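Local coordinates for glycosyl hydrolase family 2, TIM barrel domain protein (Faecalibacterium prausnitzii A2-165, PDB 6ED2), which probably hydrolyses beta-glucuronides as a gut-bacterial beta-glucuronidase of glycoside hydrolase family 2, at residues Lys417-His430 against Leu456-Arg468. Residues are numbered along the deposited sequence; the frame is centred on the assembly and turned at random.
Sequences KAALTDMIDRDKNH and LFELARRLDPQKR
Leu463 lies against Thr421 and Ile424, and neighbouring helices of a TIM barrel here illustrate how near-parallel packing can end in polar contacts. Leu463 CD1 comes within 3.6 Å of Thr421 CA, while the Leu463 CB flank meets Ile424 CG2 at 3.7 Å. With CG2 anti to its backbone N (CG1 at chi1 -70°), Ile424 crosses Leu463 at a slant, and its CD1 ends 3.9 Å from Ala460 O. One turn earlier, Leu420 is a knob in the hole formed by Leu456, Leu459, Ala460 and Leu463, its CD2 3.8 Å from Leu456 CD2. The axes of 417-427 and 456-463 cross at -23°, 10.1 Å apart at their closest.

Further along both segments, Lys428 offers its carbonyl to the guanidinium edge of Arg468: NH2 reaches Lys428 O at 2.9 Å on an in-plane lone pair, and NH1 bonds the same oxygen from above the carbonyl plane. Asp464 fixes that guanidinium side-on, NH2 to OD1 and NE to OD2. The Lys428 ammonium turns instead to Asp425 and Asp212.

Joining helices 409-427 and 449-463, which flank strand 433-440 in the chain, the contact rests on that strand through Trp436, touched by Ile424 and Arg468; Pro465 reaches strand 210-219.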
loop_
_atom_site.group_PDB
_atom_site.type_symbol
_atom_site.label_atom_id
_atom_site.label_comp_id
_atom_site.label_asym_id
_atom_site.label_seq_id
_atom_site.Cartn_x
_atom_site.Cartn_y
_atom_site.Cartn_z
ATOM N N LYS A 417 -27.829 18.362 -29.675
ATOM C CA LYS A 417 -27.964 18.013 -31.085
ATOM C C LYS A 417 -26.663 18.252 -31.845
ATOM O O LYS A 417 -26.270 17.438 -32.688
ATOM C CB LYS A 417 -29.102 18.820 -31.708
ATOM C CG LYS A 417 -30.482 18.283 -31.397
ATOM C CD LYS A 417 -31.556 19.278 -31.830
ATOM C CE LYS A 417 -32.912 18.590 -31.976
ATOM N NZ LYS A 417 -34.023 19.551 -32.278
ATOM N N ALA A 418 -25.990 19.368 -31.564
ATOM C CA ALA A 418 -24.727 19.684 -32.233
ATOM C C ALA A 418 -23.653 18.651 -31.913
ATOM O O ALA A 418 -22.980 18.133 -32.812
ATOM C CB ALA A 418 -24.261 21.078 -31.813
ATOM N N ALA A 419 -23.481 18.342 -30.623
ATOM C CA ALA A 419 -22.534 17.312 -30.216
ATOM C C ALA A 419 -22.847 15.980 -30.882
ATOM O O ALA A 419 -21.943 15.301 -31.392
ATOM C CB ALA A 419 -22.548 17.176 -28.691
ATOM N N LEU A 420 -24.128 15.594 -30.898
ATOM C CA LEU A 420 -24.519 14.337 -31.527
ATOM C C LEU A 420 -24.204 14.350 -33.014
ATOM O O LEU A 420 -23.738 13.350 -33.576
ATOM C CB LEU A 420 -26.020 14.095 -31.305
ATOM C CG LEU A 420 -26.621 12.840 -31.932
ATOM C CD1 LEU A 420 -25.823 11.586 -31.527
ATOM C CD2 LEU A 420 -28.130 12.685 -31.586
ATOM N N THR A 421 -24.487 15.473 -33.675
ATOM C CA THR A 421 -24.232 15.573 -35.103
ATOM C C THR A 421 -22.746 15.431 -35.389
ATOM O O THR A 421 -22.336 14.675 -36.277
ATOM C CB THR A 421 -24.771 16.916 -35.623
ATOM O OG1 THR A 421 -26.190 16.976 -35.405
ATOM C CG2 THR A 421 -24.471 17.093 -37.105
ATOM N N ASP A 422 -21.922 16.156 -34.628
ATOM C CA ASP A 422 -20.479 16.111 -34.825
ATOM C C ASP A 422 -19.928 14.731 -34.493
ATOM O O ASP A 422 -19.087 14.201 -35.229
ATOM C CB ASP A 422 -19.824 17.209 -33.981
ATOM C CG ASP A 422 -20.015 18.591 -34.601
ATOM O OD1 ASP A 422 -20.375 18.624 -35.784
ATOM O OD2 ASP A 422 -19.835 19.630 -33.929
ATOM N N MET A 423 -20.422 14.104 -33.425
ATOM C CA MET A 423 -19.912 12.782 -33.089
ATOM C C MET A 423 -20.210 11.782 -34.199
ATOM O O MET A 423 -19.332 11.004 -34.608
ATOM C CB MET A 423 -20.492 12.287 -31.764
ATOM C CG MET A 423 -20.104 10.823 -31.524
ATOM S SD MET A 423 -20.739 10.089 -30.006
ATOM C CE MET A 423 -22.490 9.948 -30.428
ATOM N N ILE A 424 -21.446 11.779 -34.709
ATOM C CA ILE A 424 -21.782 10.789 -35.728
ATOM C C ILE A 424 -21.064 11.097 -37.040
ATOM O O ILE A 424 -20.573 10.188 -37.719
ATOM C CB ILE A 424 -23.308 10.697 -35.902
ATOM C CG1 ILE A 424 -23.916 10.050 -34.649
ATOM C CG2 ILE A 424 -23.659 9.911 -37.182
ATOM C CD1 ILE A 424 -25.391 9.730 -34.786
ATOM N N ASP A 425 -20.972 12.376 -37.415
ATOM C CA ASP A 425 -20.200 12.723 -38.610
ATOM C C ASP A 425 -18.727 12.322 -38.478
ATOM O O ASP A 425 -18.131 11.809 -39.432
ATOM C CB ASP A 425 -20.335 14.222 -38.904
ATOM C CG ASP A 425 -21.628 14.543 -39.654
ATOM O OD1 ASP A 425 -22.162 13.633 -40.352
ATOM O OD2 ASP A 425 -22.117 15.691 -39.523
ATOM N N ARG A 426 -18.123 12.535 -37.303
ATOM C CA ARG A 426 -16.706 12.202 -37.131
ATOM C C ARG A 426 -16.471 10.695 -37.161
ATOM O O ARG A 426 -15.478 10.230 -37.729
ATOM C CB ARG A 426 -16.175 12.787 -35.821
ATOM C CG ARG A 426 -14.634 12.771 -35.698
ATOM C CD ARG A 426 -14.211 13.093 -34.267
ATOM N NE ARG A 426 -14.610 12.004 -33.374
ATOM C CZ ARG A 426 -14.185 11.858 -32.118
ATOM N NH1 ARG A 426 -13.328 12.727 -31.590
ATOM N NH2 ARG A 426 -14.612 10.822 -31.396
ATOM N N ASP A 427 -17.385 9.909 -36.583
ATOM C CA ASP A 427 -17.082 8.527 -36.250
ATOM C C ASP A 427 -17.795 7.505 -37.119
ATOM O O ASP A 427 -17.537 6.309 -36.965
ATOM C CB ASP A 427 -17.402 8.273 -34.765
ATOM C CG ASP A 427 -16.503 9.092 -33.847
ATOM O OD1 ASP A 427 -15.513 9.665 -34.361
ATOM O OD2 ASP A 427 -16.779 9.198 -32.628
ATOM N N LYS A 428 -18.635 7.933 -38.061
ATOM C CA LYS A 428 -19.534 6.981 -38.714
ATOM C C LYS A 428 -18.805 5.964 -39.580
ATOM O O LYS A 428 -19.363 4.893 -39.841
ATOM C CB LYS A 428 -20.570 7.722 -39.560
ATOM C CG LYS A 428 -19.965 8.526 -40.720
ATOM C CD LYS A 428 -20.879 9.665 -41.167
ATOM C CE LYS A 428 -20.161 10.615 -42.139
ATOM N NZ LYS A 428 -20.921 11.879 -42.353
ATOM N N ASN A 429 -17.569 6.231 -40.014
ATOM C CA ASN A 429 -16.909 5.283 -40.912
ATOM C C ASN A 429 -15.957 4.326 -40.202
ATOM O O ASN A 429 -15.283 3.536 -40.871
ATOM C CB ASN A 429 -16.171 6.025 -42.028
ATOM C CG ASN A 429 -17.125 6.730 -42.972
ATOM O OD1 ASN A 429 -18.035 6.106 -43.519
ATOM N ND2 ASN A 429 -16.959 8.043 -43.123
ATOM N N HIS A 430 -15.897 4.359 -38.878
ATOM C CA HIS A 430 -15.075 3.397 -38.153
ATOM C C HIS A 430 -15.780 2.049 -38.145
ATOM O O HIS A 430 -16.925 1.964 -37.697
ATOM C CB HIS A 430 -14.847 3.860 -36.712
ATOM C CG HIS A 430 -13.929 5.033 -36.589
ATOM N ND1 HIS A 430 -12.609 4.988 -36.987
ATOM C CD2 HIS A 430 -14.133 6.278 -36.094
ATOM C CE1 HIS A 430 -12.040 6.157 -36.747
ATOM N NE2 HIS A 430 -12.944 6.959 -36.211
ATOM N N LEU A 456 -33.934 13.705 -30.219
ATOM C CA LEU A 456 -32.547 13.237 -30.177
ATOM C C LEU A 456 -32.403 11.881 -30.835
ATOM O O LEU A 456 -31.489 11.659 -31.639
ATOM C CB LEU A 456 -32.050 13.154 -28.745
ATOM C CG LEU A 456 -31.382 14.416 -28.241
ATOM C CD1 LEU A 456 -31.099 14.207 -26.781
ATOM C CD2 LEU A 456 -30.112 14.730 -29.011
ATOM N N PHE A 457 -33.284 10.947 -30.487
ATOM C CA PHE A 457 -33.200 9.624 -31.087
ATOM C C PHE A 457 -33.556 9.668 -32.562
ATOM O O PHE A 457 -33.049 8.859 -33.340
ATOM C CB PHE A 457 -34.099 8.652 -30.318
ATOM C CG PHE A 457 -33.485 8.175 -29.032
ATOM C CD1 PHE A 457 -32.853 6.944 -28.967
ATOM C CD2 PHE A 457 -33.512 8.979 -27.903
ATOM C CE1 PHE A 457 -32.272 6.502 -27.789
ATOM C CE2 PHE A 457 -32.927 8.563 -26.726
ATOM C CZ PHE A 457 -32.299 7.308 -26.671
ATOM N N GLU A 458 -34.411 10.608 -32.972
ATOM C CA GLU A 458 -34.699 10.742 -34.398
ATOM C C GLU A 458 -33.475 11.256 -35.150
ATOM O O GLU A 458 -33.120 10.731 -36.214
ATOM C CB GLU A 458 -35.908 11.665 -34.606
ATOM C CG GLU A 458 -37.250 10.914 -34.744
ATOM C CD GLU A 458 -38.507 11.739 -34.331
ATOM O OE1 GLU A 458 -39.550 11.104 -34.028
ATOM O OE2 GLU A 458 -38.475 13.003 -34.316
ATOM N N LEU A 459 -32.811 12.276 -34.599
ATOM C CA LEU A 459 -31.577 12.784 -35.198
ATOM C C LEU A 459 -30.530 11.681 -35.358
ATOM O O LEU A 459 -29.905 11.553 -36.416
ATOM C CB LEU A 459 -31.035 13.932 -34.350
ATOM C CG LEU A 459 -29.838 14.698 -34.918
ATOM C CD1 LEU A 459 -30.159 15.275 -36.315
ATOM C CD2 LEU A 459 -29.403 15.788 -33.935
ATOM N N ALA A 460 -30.344 10.853 -34.322
ATOM C CA ALA A 460 -29.338 9.794 -34.403
ATOM C C ALA A 460 -29.666 8.793 -35.491
ATOM O O ALA A 460 -28.760 8.249 -36.134
ATOM C CB ALA A 460 -29.201 9.069 -33.059
ATOM N N ARG A 461 -30.953 8.517 -35.703
ATOM C CA ARG A 461 -31.340 7.666 -36.820
ATOM C C ARG A 461 -31.020 8.336 -38.153
ATOM O O ARG A 461 -30.414 7.719 -39.039
ATOM C CB ARG A 461 -32.827 7.327 -36.715
ATOM C CG ARG A 461 -33.419 6.646 -37.930
ATOM C CD ARG A 461 -34.814 6.145 -37.610
ATOM N NE ARG A 461 -34.790 4.870 -36.894
ATOM C CZ ARG A 461 -35.784 4.413 -36.129
ATOM N NH1 ARG A 461 -36.887 5.136 -35.958
ATOM N NH2 ARG A 461 -35.678 3.225 -35.538
ATOM N N ARG A 462 -31.405 9.609 -38.307
ATOM C CA ARG A 462 -31.205 10.313 -39.576
ATOM C C ARG A 462 -29.728 10.449 -39.932
ATOM O O ARG A 462 -29.356 10.334 -41.105
ATOM C CB ARG A 462 -31.815 11.713 -39.525
ATOM C CG ARG A 462 -33.311 11.807 -39.451
ATOM C CD ARG A 462 -33.657 13.261 -39.151
ATOM N NE ARG A 462 -35.088 13.511 -39.052
ATOM C CZ ARG A 462 -35.611 14.734 -39.077
ATOM N NH1 ARG A 462 -34.802 15.790 -39.194
ATOM N NH2 ARG A 462 -36.929 14.910 -38.986
ATOM N N LEU A 463 -28.879 10.743 -38.938
ATOM C CA LEU A 463 -27.478 11.056 -39.222
ATOM C C LEU A 463 -26.681 9.835 -39.652
ATOM O O LEU A 463 -25.681 9.975 -40.364
ATOM C CB LEU A 463 -26.804 11.654 -37.998
ATOM C CG LEU A 463 -27.190 13.058 -37.582
ATOM C CD1 LEU A 463 -26.696 13.229 -36.159
ATOM C CD2 LEU A 463 -26.566 14.068 -38.534
ATOM N N ASP A 464 -27.080 8.640 -39.224
ATOM C CA ASP A 464 -26.216 7.491 -39.417
ATOM C C ASP A 464 -26.615 6.736 -40.672
ATOM O O ASP A 464 -27.661 6.068 -40.674
ATOM C CB ASP A 464 -26.255 6.568 -38.203
ATOM C CG ASP A 464 -25.290 5.405 -38.333
ATOM O OD1 ASP A 464 -24.578 5.336 -39.357
ATOM O OD2 ASP A 464 -25.255 4.540 -37.435
ATOM N N PRO A 465 -25.800 6.755 -41.730
ATOM C CA PRO A 465 -26.131 5.954 -42.918
ATOM C C PRO A 465 -26.241 4.478 -42.618
ATOM O O PRO A 465 -26.907 3.752 -43.359
ATOM C CB PRO A 465 -24.959 6.233 -43.877
ATOM C CG PRO A 465 -24.243 7.397 -43.316
ATOM C CD PRO A 465 -24.464 7.355 -41.837
ATOM N N GLN A 466 -25.588 3.997 -41.571
ATOM C CA GLN A 466 -25.620 2.570 -41.275
ATOM C C GLN A 466 -26.727 2.194 -40.306
ATOM O O GLN A 466 -26.927 1.000 -40.064
ATOM C CB GLN A 466 -24.269 2.111 -40.709
ATOM C CG GLN A 466 -23.120 2.273 -41.690
ATOM C CD GLN A 466 -21.772 1.901 -41.084
ATOM O OE1 GLN A 466 -21.681 1.053 -40.191
ATOM N NE2 GLN A 466 -20.722 2.531 -41.575
ATOM N N LYS A 467 -27.432 3.177 -39.738
ATOM C CA LYS A 467 -28.601 2.912 -38.900
ATOM C C LYS A 467 -28.235 1.979 -37.743
ATOM O O LYS A 467 -28.913 0.987 -37.467
ATOM C CB LYS A 467 -29.748 2.343 -39.750
ATOM C CG LYS A 467 -30.184 3.285 -40.899
ATOM C CD LYS A 467 -31.021 4.455 -40.352
ATOM C CE LYS A 467 -31.443 5.479 -41.432
ATOM N NZ LYS A 467 -30.502 6.650 -41.527
ATOM N N ARG A 468 -27.128 2.304 -37.077
ATOM C CA ARG A 468 -26.658 1.510 -35.956
ATOM C C ARG A 468 -27.548 1.743 -34.739
ATOM O O ARG A 468 -28.104 2.835 -34.567
ATOM C CB ARG A 468 -25.211 1.872 -35.615
ATOM C CG ARG A 468 -24.192 1.069 -36.389
ATOM C CD ARG A 468 -22.852 1.778 -36.418
ATOM N NE ARG A 468 -22.890 2.959 -37.273
ATOM C CZ ARG A 468 -21.820 3.478 -37.874
ATOM N NH1 ARG A 468 -20.604 2.948 -37.680
ATOM N NH2 ARG A 468 -21.967 4.535 -38.664
HETATM O O HOH W 1 -24.344 12.315 -41.237
HETATM O O HOH W 2 -20.994 5.692 -42.811
HETATM O O HOH W 3 -18.148 1.742 -40.572
#